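Local atomic coordinates of 5' nucleotidase family protein (Staphylococcus aureus subsp. aureus, PDB entry 4Q7F), a protein that belongs to the 5'-nucleotidase family, pairing a calcineurin-like metallophosphoesterase domain that holds manganese and magnesium ions with a C-terminal domain characteristic of that family. Residues M328-R337 and L364-K372; F346-S355 and I497-F508. All coordinates share one frame; numbering follows the deposited sequence.

Interaction 1 (M328-R337 and L364-K372); sequences MTINHAFEAR and LFDSASGFK
Met328 and Phe371 form a hydrogen-bonded antiparallel pair in a two-stranded ribbon of the C-terminal domain. Met328 N gives its hydrogen to Phe371 O at 2.8 Å, while the return bond from Phe371 N to Met328 O is longer, 3.2 Å. Next along the ribbon, Thr329 faces Gly370 as a non-hydrogen-bonded pair, and Gly370 CA leans on Met328 O with a CA-H...O contact. Just past the strand, Ile330 N reaches Ser369 O at 2.9 Å in a nearly straight bond (171° at the hydrogen).

Apolar contacts flank this backbone ladder. The selenomethionine Met328 and Phe371 lie side by side, and the bend at chi3 (-53°) brings methyl CE to 3.6 Å from ring atom CD2 of Phe371. Ile330 and Leu364 meet tip to tip, CD1 to CD1, at a tight 3.5 Å; the other branch of Leu364, CD2, lies against Ala336 CB.

Arg337 supplies the polar end. Its chain, extended from CG to NE, crosses Leu364 at about a right angle, and Leu364 CD2 lies over one guanidinium face, toward its rim. In the guanidinium plane, NH2 donates to Leu364 O at 2.7 Å, approaching from above the carbonyl plane. One water links Arg337 NE to Leu364 N; a second joins NH1 to Asp366 OD1. Phe365, beside Leu364, touches the bound 3D1 and packs edge-to-face on Tyr384 and Phe386.

Three edge partners and the contact over one face probably limit rotation of the buried guanidinium, and its positive charge is probably eased by the Leu364 carbonyl and, through water, by Asp366. Arg337 thus grips the Leu364 backbone directly and through water, and the Asp366 side chain through water, on either side in sequence of the pocket residue Phe365.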
loop_
_atom_site.group_PDB
_atom_site.type_symbol
_atom_site.label_atom_id
_atom_site.label_comp_id
_atom_site.label_asym_id
_atom_site.label_seq_id
_atom_site.Cartn_x
_atom_site.Cartn_y
_atom_site.Cartn_z
HETATM N N MSE A 328 8.898 -25.749 -2.512
HETATM C CA MSE A 328 8.917 -24.869 -1.347
HETATM C C MSE A 328 7.622 -24.089 -1.308
HETATM O O MSE A 328 7.604 -22.903 -0.964
HETATM C CB MSE A 328 10.072 -23.877 -1.464
HETATM C CG MSE A 328 11.419 -24.485 -1.095
HETATM SE SE MSE A 328 12.732 -23.038 -0.847
HETATM C CE MSE A 328 12.511 -22.078 -2.551
ATOM N N THR A 329 6.521 -24.740 -1.657
ATOM C CA THR A 329 5.239 -24.067 -1.677
ATOM C C THR A 329 4.726 -23.839 -0.260
ATOM O O THR A 329 5.024 -24.594 0.647
ATOM C CB THR A 329 4.194 -24.870 -2.489
ATOM O OG1 THR A 329 4.574 -24.882 -3.872
ATOM C CG2 THR A 329 2.817 -24.249 -2.386
ATOM N N ILE A 330 3.974 -22.762 -0.096
ATOM C CA ILE A 330 3.328 -22.443 1.155
ATOM C C ILE A 330 1.853 -22.801 0.989
ATOM O O ILE A 330 1.121 -22.135 0.258
ATOM C CB ILE A 330 3.506 -20.955 1.502
ATOM C CG1 ILE A 330 4.976 -20.703 1.865
ATOM C CG2 ILE A 330 2.585 -20.560 2.653
ATOM C CD1 ILE A 330 5.324 -19.257 2.118
ATOM N N ASN A 331 1.432 -23.876 1.647
ATOM C CA ASN A 331 0.046 -24.334 1.568
ATOM C C ASN A 331 -0.912 -23.453 2.362
ATOM O O ASN A 331 -1.987 -23.092 1.879
ATOM C CB ASN A 331 -0.045 -25.777 2.059
ATOM C CG ASN A 331 0.709 -26.738 1.163
ATOM O OD1 ASN A 331 0.862 -26.497 -0.037
ATOM N ND2 ASN A 331 1.165 -27.840 1.733
ATOM N N HIS A 332 -0.521 -23.113 3.581
ATOM C CA HIS A 332 -1.333 -22.262 4.426
ATOM C C HIS A 332 -0.436 -21.174 5.021
ATOM O O HIS A 332 0.497 -21.456 5.770
ATOM C CB HIS A 332 -2.030 -23.092 5.503
ATOM C CG HIS A 332 -2.878 -24.200 4.951
ATOM N ND1 HIS A 332 -2.453 -25.512 4.903
ATOM C CD2 HIS A 332 -4.114 -24.187 4.398
ATOM C CE1 HIS A 332 -3.398 -26.260 4.363
ATOM N NE2 HIS A 332 -4.415 -25.480 4.047
ATOM N N ALA A 333 -0.728 -19.931 4.656
ATOM C CA ALA A 333 0.057 -18.764 5.099
ATOM C C ALA A 333 0.350 -18.755 6.596
ATOM O O ALA A 333 1.488 -18.570 7.007
ATOM C CB ALA A 333 -0.637 -17.470 4.693
ATOM N N PHE A 334 -0.669 -18.984 7.412
ATOM C CA PHE A 334 -0.473 -18.974 8.846
ATOM C C PHE A 334 0.544 -20.023 9.317
ATOM O O PHE A 334 1.309 -19.756 10.240
ATOM C CB PHE A 334 -1.790 -19.145 9.570
ATOM C CG PHE A 334 -1.662 -19.184 11.062
ATOM C CD1 PHE A 334 -1.562 -18.019 11.786
ATOM C CD2 PHE A 334 -1.667 -20.401 11.742
ATOM C CE1 PHE A 334 -1.470 -18.048 13.166
ATOM C CE2 PHE A 334 -1.579 -20.441 13.124
ATOM C CZ PHE A 334 -1.473 -19.257 13.835
ATOM N N GLU A 335 0.548 -21.197 8.681
ATOM C CA GLU A 335 1.487 -22.257 9.042
ATOM C C GLU A 335 2.932 -21.809 8.844
ATOM O O GLU A 335 3.819 -22.209 9.591
ATOM C CB GLU A 335 1.210 -23.533 8.235
ATOM C CG GLU A 335 -0.084 -24.232 8.634
ATOM C CD GLU A 335 -0.299 -25.546 7.911
ATOM O OE1 GLU A 335 0.167 -25.686 6.760
ATOM O OE2 GLU A 335 -0.948 -26.437 8.498
ATOM N N ALA A 336 3.143 -20.951 7.848
ATOM C CA ALA A 336 4.448 -20.442 7.521
ATOM C C ALA A 336 4.766 -19.183 8.334
ATOM O O ALA A 336 5.763 -18.522 8.072
ATOM C CB ALA A 336 4.540 -20.172 6.027
ATOM N N ARG A 337 3.906 -18.841 9.301
ATOM C CA ARG A 337 4.150 -17.726 10.214
ATOM C C ARG A 337 4.349 -18.229 11.659
ATOM O O ARG A 337 5.188 -17.680 12.390
ATOM C CB ARG A 337 3.051 -16.657 10.130
ATOM C CG ARG A 337 3.062 -15.892 8.810
ATOM C CD ARG A 337 2.148 -14.676 8.854
ATOM N NE ARG A 337 2.155 -13.945 7.587
ATOM C CZ ARG A 337 1.204 -13.985 6.655
ATOM N NH1 ARG A 337 0.089 -14.702 6.811
ATOM N NH2 ARG A 337 1.365 -13.276 5.556
ATOM N N LEU A 364 6.178 -12.246 5.463
ATOM C CA LEU A 364 5.610 -13.119 4.445
ATOM C C LEU A 364 4.480 -12.259 3.849
ATOM O O LEU A 364 3.474 -11.960 4.522
ATOM C CB LEU A 364 5.050 -14.405 5.031
ATOM C CG LEU A 364 4.455 -15.351 3.982
ATOM C CD1 LEU A 364 5.545 -15.907 3.078
ATOM C CD2 LEU A 364 3.702 -16.468 4.671
ATOM N N PHE A 365 4.656 -11.831 2.613
ATOM C CA PHE A 365 3.648 -10.969 1.973
ATOM C C PHE A 365 2.347 -11.724 1.571
ATOM O O PHE A 365 2.338 -12.938 1.384
ATOM C CB PHE A 365 4.286 -10.154 0.836
ATOM C CG PHE A 365 5.427 -9.275 1.302
ATOM C CD1 PHE A 365 5.182 -8.168 2.113
ATOM C CD2 PHE A 365 6.742 -9.551 0.943
ATOM C CE1 PHE A 365 6.220 -7.355 2.552
ATOM C CE2 PHE A 365 7.790 -8.742 1.392
ATOM C CZ PHE A 365 7.528 -7.646 2.196
ATOM N N ASP A 366 1.249 -10.990 1.461
ATOM C CA ASP A 366 -0.060 -11.613 1.194
ATOM C C ASP A 366 -0.136 -12.498 -0.036
ATOM O O ASP A 366 -0.820 -13.505 -0.029
ATOM C CB ASP A 366 -1.154 -10.551 1.208
ATOM C CG ASP A 366 -1.412 -10.032 2.613
ATOM O OD1 ASP A 366 -1.560 -10.874 3.532
ATOM O OD2 ASP A 366 -1.455 -8.803 2.804
ATOM N N SER A 367 0.606 -12.141 -1.071
ATOM C CA SER A 367 0.637 -12.929 -2.307
ATOM C C SER A 367 1.753 -14.015 -2.314
ATOM O O SER A 367 1.974 -14.697 -3.335
ATOM C CB SER A 367 0.850 -11.966 -3.467
ATOM O OG SER A 367 2.007 -11.155 -3.228
ATOM N N ALA A 368 2.437 -14.182 -1.179
ATOM C CA ALA A 368 3.551 -15.111 -1.090
ATOM C C ALA A 368 3.125 -16.550 -0.925
ATOM O O ALA A 368 2.902 -17.007 0.193
ATOM C CB ALA A 368 4.481 -14.718 0.065
ATOM N N SER A 369 3.055 -17.275 -2.033
ATOM C CA SER A 369 2.712 -18.695 -2.005
ATOM C C SER A 369 3.967 -19.598 -2.097
ATOM O O SER A 369 3.856 -20.808 -2.296
ATOM C CB SER A 369 1.736 -19.003 -3.140
ATOM O OG SER A 369 2.251 -18.534 -4.371
ATOM N N GLY A 370 5.154 -19.023 -1.932
ATOM C CA GLY A 370 6.387 -19.803 -2.015
ATOM C C GLY A 370 6.720 -20.175 -3.447
ATOM O O GLY A 370 6.125 -19.637 -4.396
ATOM N N PHE A 371 7.687 -21.072 -3.620
ATOM C CA PHE A 371 8.063 -21.506 -4.952
ATOM C C PHE A 371 7.793 -22.999 -5.176
ATOM O O PHE A 371 7.966 -23.822 -4.286
ATOM C CB PHE A 371 9.549 -21.304 -5.267
ATOM C CG PHE A 371 10.041 -19.876 -5.225
ATOM C CD1 PHE A 371 9.248 -18.814 -5.606
ATOM C CD2 PHE A 371 11.371 -19.628 -4.926
ATOM C CE1 PHE A 371 9.746 -17.516 -5.599
ATOM C CE2 PHE A 371 11.878 -18.343 -4.929
ATOM C CZ PHE A 371 11.063 -17.281 -5.261
ATOM N N LYS A 372 7.384 -23.318 -6.394
ATOM C CA LYS A 372 7.235 -24.694 -6.816
ATOM C C LYS A 372 8.614 -24.974 -7.388
ATOM O O LYS A 372 9.485 -24.102 -7.332
ATOM C CB LYS A 372 6.180 -24.828 -7.904
ATOM C CG LYS A 372 4.777 -24.418 -7.487
ATOM C CD LYS A 372 3.835 -24.340 -8.682
ATOM C CE LYS A 372 4.244 -23.210 -9.622
ATOM N NZ LYS A 372 3.346 -23.089 -10.795
HETATM O O HOH W 1 4.392 -11.964 7.394
HETATM O O HOH W 2 -1.697 -13.932 4.427
#

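Interaction 2 (F346-S355 and I497-F508); sequences FMNYALLEKS and IQVEGAQLLIDF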
loop_
_atom_site.group_PDB
_atom_site.type_symbol
_atom_site.label_atom_id
_atom_site.label_comp_id
_atom_site.label_asym_id
_atom_site.label_seq_id
_atom_site.Cartn_x
_atom_site.Cartn_y
_atom_site.Cartn_z
ATOM N N PHE A 346 14.535 -20.121 3.292
ATOM C CA PHE A 346 15.206 -19.752 2.060
ATOM C C PHE A 346 15.400 -18.244 1.914
ATOM O O PHE A 346 16.485 -17.804 1.557
ATOM C CB PHE A 346 14.427 -20.292 0.871
ATOM C CG PHE A 346 14.675 -19.555 -0.407
ATOM C CD1 PHE A 346 15.842 -19.735 -1.113
ATOM C CD2 PHE A 346 13.725 -18.688 -0.903
ATOM C CE1 PHE A 346 16.061 -19.048 -2.293
ATOM C CE2 PHE A 346 13.932 -18.004 -2.085
ATOM C CZ PHE A 346 15.106 -18.186 -2.784
HETATM N N MSE A 347 14.346 -17.461 2.156
HETATM C CA MSE A 347 14.426 -16.011 2.000
HETATM C C MSE A 347 15.423 -15.455 2.973
HETATM O O MSE A 347 16.280 -14.672 2.592
HETATM C CB MSE A 347 13.069 -15.324 2.172
HETATM C CG MSE A 347 12.157 -15.570 0.958
HETATM SE SE MSE A 347 10.656 -14.298 0.972
HETATM C CE MSE A 347 9.701 -15.010 2.544
ATOM N N ASN A 348 15.312 -15.836 4.240
ATOM C CA ASN A 348 16.268 -15.375 5.246
ATOM C C ASN A 348 17.720 -15.783 4.932
ATOM O O ASN A 348 18.634 -14.988 5.112
ATOM C CB ASN A 348 15.841 -15.816 6.640
ATOM C CG ASN A 348 14.823 -14.869 7.251
ATOM O OD1 ASN A 348 15.126 -13.691 7.501
ATOM N ND2 ASN A 348 13.632 -15.373 7.530
ATOM N N TYR A 349 17.915 -16.997 4.423
ATOM C CA TYR A 349 19.231 -17.437 4.053
ATOM C C TYR A 349 19.792 -16.552 2.939
ATOM O O TYR A 349 20.950 -16.139 3.008
ATOM C CB TYR A 349 19.262 -18.905 3.645
ATOM C CG TYR A 349 20.673 -19.345 3.302
ATOM C CD1 TYR A 349 21.625 -19.520 4.300
ATOM C CD2 TYR A 349 21.063 -19.550 1.983
ATOM C CE1 TYR A 349 22.918 -19.896 3.995
ATOM C CE2 TYR A 349 22.357 -19.929 1.670
ATOM C CZ TYR A 349 23.275 -20.107 2.681
ATOM O OH TYR A 349 24.559 -20.481 2.377
ATOM N N ALA A 350 18.974 -16.222 1.932
ATOM C CA ALA A 350 19.456 -15.369 0.847
ATOM C C ALA A 350 19.917 -14.012 1.381
ATOM O O ALA A 350 20.929 -13.471 0.944
ATOM C CB ALA A 350 18.390 -15.195 -0.230
ATOM N N LEU A 351 19.170 -13.474 2.337
ATOM C CA LEU A 351 19.506 -12.192 2.936
ATOM C C LEU A 351 20.777 -12.291 3.804
ATOM O O LEU A 351 21.637 -11.399 3.784
ATOM C CB LEU A 351 18.325 -11.662 3.756
ATOM C CG LEU A 351 17.072 -11.249 2.995
ATOM C CD1 LEU A 351 15.950 -10.932 3.983
ATOM C CD2 LEU A 351 17.304 -10.083 2.045
ATOM N N LEU A 352 20.903 -13.366 4.569
ATOM C CA LEU A 352 22.111 -13.554 5.366
ATOM C C LEU A 352 23.352 -13.660 4.471
ATOM O O LEU A 352 24.372 -13.063 4.769
ATOM C CB LEU A 352 22.000 -14.768 6.276
ATOM C CG LEU A 352 21.022 -14.559 7.433
ATOM C CD1 LEU A 352 20.695 -15.881 8.097
ATOM C CD2 LEU A 352 21.551 -13.554 8.442
ATOM N N GLU A 353 23.237 -14.385 3.364
ATOM C CA GLU A 353 24.359 -14.573 2.442
ATOM C C GLU A 353 24.753 -13.314 1.690
ATOM O O GLU A 353 25.931 -13.086 1.424
ATOM C CB GLU A 353 24.035 -15.683 1.448
ATOM C CG GLU A 353 23.972 -17.039 2.107
ATOM C CD GLU A 353 25.296 -17.424 2.731
ATOM O OE1 GLU A 353 26.314 -17.409 2.008
ATOM O OE2 GLU A 353 25.317 -17.760 3.935
ATOM N N LYS A 354 23.765 -12.500 1.337
ATOM C CA LYS A 354 24.020 -11.270 0.626
ATOM C C LYS A 354 24.620 -10.209 1.546
ATOM O O LYS A 354 25.521 -9.481 1.143
ATOM C CB LYS A 354 22.715 -10.720 0.053
ATOM C CG LYS A 354 22.840 -9.444 -0.760
ATOM C CD LYS A 354 23.669 -9.653 -2.024
ATOM C CE LYS A 354 23.625 -8.402 -2.881
ATOM N NZ LYS A 354 24.291 -8.591 -4.183
ATOM N N SER A 355 24.131 -10.160 2.783
ATOM C CA SER A 355 24.487 -9.085 3.719
ATOM C C SER A 355 25.585 -9.347 4.738
ATOM O O SER A 355 26.197 -8.393 5.259
ATOM C CB SER A 355 23.220 -8.714 4.509
ATOM O OG SER A 355 22.908 -9.719 5.464
ATOM N N ILE A 497 22.333 -2.070 0.968
ATOM C CA ILE A 497 22.245 -3.021 -0.129
ATOM C C ILE A 497 21.201 -2.560 -1.151
ATOM O O ILE A 497 19.994 -2.761 -0.970
ATOM C CB ILE A 497 21.935 -4.435 0.388
ATOM C CG1 ILE A 497 23.007 -4.865 1.400
ATOM C CG2 ILE A 497 21.886 -5.429 -0.768
ATOM C CD1 ILE A 497 22.682 -6.142 2.127
ATOM N N GLN A 498 21.691 -1.959 -2.223
ATOM C CA GLN A 498 20.848 -1.403 -3.281
ATOM C C GLN A 498 20.442 -2.422 -4.338
ATOM O O GLN A 498 20.584 -2.201 -5.535
ATOM C CB GLN A 498 21.532 -0.190 -3.929
ATOM C CG GLN A 498 21.595 1.018 -3.001
ATOM C CD GLN A 498 20.216 1.605 -2.725
ATOM O OE1 GLN A 498 19.423 1.778 -3.637
ATOM N NE2 GLN A 498 19.940 1.927 -1.471
ATOM N N VAL A 499 19.932 -3.545 -3.873
ATOM C CA VAL A 499 19.401 -4.563 -4.744
ATOM C C VAL A 499 17.992 -4.763 -4.203
ATOM O O VAL A 499 17.814 -4.998 -3.010
ATOM C CB VAL A 499 20.196 -5.882 -4.700
ATOM C CG1 VAL A 499 19.492 -6.942 -5.541
ATOM C CG2 VAL A 499 21.625 -5.663 -5.187
ATOM N N GLU A 500 17.000 -4.631 -5.078
ATOM C CA GLU A 500 15.600 -4.795 -4.674
ATOM C C GLU A 500 15.280 -6.267 -4.441
ATOM O O GLU A 500 15.990 -7.154 -4.934
ATOM C CB GLU A 500 14.647 -4.092 -5.673
ATOM C CG GLU A 500 14.702 -2.577 -5.485
ATOM C CD GLU A 500 13.884 -1.787 -6.483
ATOM O OE1 GLU A 500 13.052 -2.383 -7.157
ATOM O OE2 GLU A 500 14.086 -0.560 -6.576
ATOM N N GLY A 501 14.251 -6.514 -3.649
ATOM C CA GLY A 501 13.894 -7.860 -3.232
ATOM C C GLY A 501 13.736 -8.898 -4.316
ATOM O O GLY A 501 14.295 -9.974 -4.227
ATOM N N ALA A 502 12.955 -8.596 -5.343
ATOM C CA ALA A 502 12.745 -9.560 -6.416
ATOM C C ALA A 502 14.077 -9.947 -7.071
ATOM O O ALA A 502 14.371 -11.137 -7.227
ATOM C CB ALA A 502 11.763 -9.017 -7.445
ATOM N N GLN A 503 14.905 -8.950 -7.391
ATOM C CA GLN A 503 16.189 -9.215 -8.018
ATOM C C GLN A 503 17.166 -9.971 -7.090
ATOM O O GLN A 503 17.928 -10.837 -7.546
ATOM C CB GLN A 503 16.827 -7.922 -8.477
ATOM C CG GLN A 503 18.067 -8.161 -9.308
ATOM C CD GLN A 503 17.769 -8.948 -10.557
ATOM O OE1 GLN A 503 16.813 -8.662 -11.259
ATOM N NE2 GLN A 503 18.614 -9.929 -10.861
ATOM N N LEU A 504 17.127 -9.656 -5.801
ATOM C CA LEU A 504 17.976 -10.332 -4.838
ATOM C C LEU A 504 17.642 -11.825 -4.852
ATOM O O LEU A 504 18.548 -12.652 -4.895
ATOM C CB LEU A 504 17.853 -9.690 -3.444
ATOM C CG LEU A 504 18.772 -10.199 -2.333
ATOM C CD1 LEU A 504 18.908 -9.144 -1.239
ATOM C CD2 LEU A 504 18.314 -11.537 -1.775
ATOM N N LEU A 505 16.360 -12.173 -4.845
ATOM C CA LEU A 505 15.946 -13.585 -4.922
ATOM C C LEU A 505 16.349 -14.213 -6.270
ATOM O O LEU A 505 16.792 -15.352 -6.323
ATOM C CB LEU A 505 14.442 -13.747 -4.674
ATOM C CG LEU A 505 13.937 -13.315 -3.291
ATOM C CD1 LEU A 505 12.465 -13.607 -3.151
ATOM C CD2 LEU A 505 14.718 -13.992 -2.168
ATOM N N ILE A 506 16.205 -13.464 -7.352
ATOM C CA ILE A 506 16.596 -13.951 -8.672
ATOM C C ILE A 506 18.104 -14.245 -8.721
ATOM O O ILE A 506 18.514 -15.286 -9.241
ATOM C CB ILE A 506 16.211 -12.939 -9.766
ATOM C CG1 ILE A 506 14.678 -12.892 -9.897
ATOM C CG2 ILE A 506 16.886 -13.298 -11.088
ATOM C CD1 ILE A 506 14.137 -11.865 -10.890
ATOM N N ASP A 507 18.911 -13.321 -8.192
ATOM C CA ASP A 507 20.376 -13.484 -8.132
ATOM C C ASP A 507 20.743 -14.746 -7.368
ATOM O O ASP A 507 21.505 -15.567 -7.861
ATOM C CB ASP A 507 21.057 -12.279 -7.457
ATOM C CG ASP A 507 21.012 -11.025 -8.311
ATOM O OD1 ASP A 507 20.714 -11.117 -9.505
ATOM O OD2 ASP A 507 21.267 -9.940 -7.788
ATOM N N PHE A 508 20.196 -14.900 -6.167
ATOM C CA PHE A 508 20.490 -16.079 -5.369
ATOM C C PHE A 508 20.103 -17.341 -6.134
ATOM O O PHE A 508 20.895 -18.283 -6.243
ATOM C CB PHE A 508 19.762 -16.044 -4.029
ATOM C CG PHE A 508 20.129 -17.184 -3.125
ATOM C CD1 PHE A 508 19.492 -18.408 -3.241
ATOM C CD2 PHE A 508 21.128 -17.043 -2.172
ATOM C CE1 PHE A 508 19.837 -19.468 -2.418
ATOM C CE2 PHE A 508 21.473 -18.096 -1.339
ATOM C CZ PHE A 508 20.832 -19.314 -1.464
HETATM O O HOH W 3 21.878 -9.895 -5.323
#
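Two helices of the C-terminal part of the chain cross nearly perpendicularly here, the segments 346-355 and 501-508 making an angle of 87° with their axes 10.1 Å apart at closest approach. Phe508 is the knob: its ring enters a hole made by Phe346, Tyr349, Ala350 and Glu353. With CG anti to the backbone nitrogen (chi1 -175°), the ring extends toward the other helix, where Ala350 CB makes an off-centre CH-pi contact 4.2 Å from the centroid of the Phe508 ring. Tyr349 meets it rim to rim, Tyr349 CD2 lying 3.5 Å from Phe508 CZ with the planes almost perpendicular. Phe346 slides past in the opposite direction and approaches obliquely, CE1 to Phe508 CD1 at 3.6 Å, completing an aromatic cluster.

Leucines fill the next turn. Leu504 divides its branches, CD2 going to Ala350 CB and CD1 to Leu351 CD2 at 3.8 Å, while Leu505 CD2 touches Phe346 CE2 and, more loosely, Met347 CG and Ala350 CB. Near the end of helix 346-355, Ile497 CD1 abuts Ser355 CB at 3.5 Å. Lys354 bends at chi2 (64°), so that CG and CE pass alongside Ile497 CG2 while the end of the chain crosses Val499 CG2; its ammonium reaches Asp507 OD2 through one water, a polar margin to an otherwise apolar interface.

Behind the crossing, Leu351 and Leu504 both rest on Phe390 of strand 390-396, to which Ile497 is joined by backbone hydrogen bonding. Met347 and Leu351 also touch strand 359-363, and Ile506 turns to helix 377-383, placing the helix pair against a mixed sheet.

In the fold
Helix 342-355 connects the two contacts: it follows the short 335-338 helix of interaction 1 and supplies one partner of interaction 2. The segments alternate along the chain, and the contacts, with centres about 17 Å apart, touch directly. Phe346 CB meets Met328 SE at 3.7 Å, and its ring atom CE2 comes within 3.5 Å of Phe371 CE2. Both interfaces are largely buried with exposed margins, but their chemistry differs. Interaction 1, mostly loop and a short ribbon beside the ligand pocket, relies on backbone bonds and a hydrated arginine; interaction 2, mainly between two helices with Ile497 and Val499 added from the chain leading into the second, has no direct hydrogen bond across it and depends on side-chain interlock.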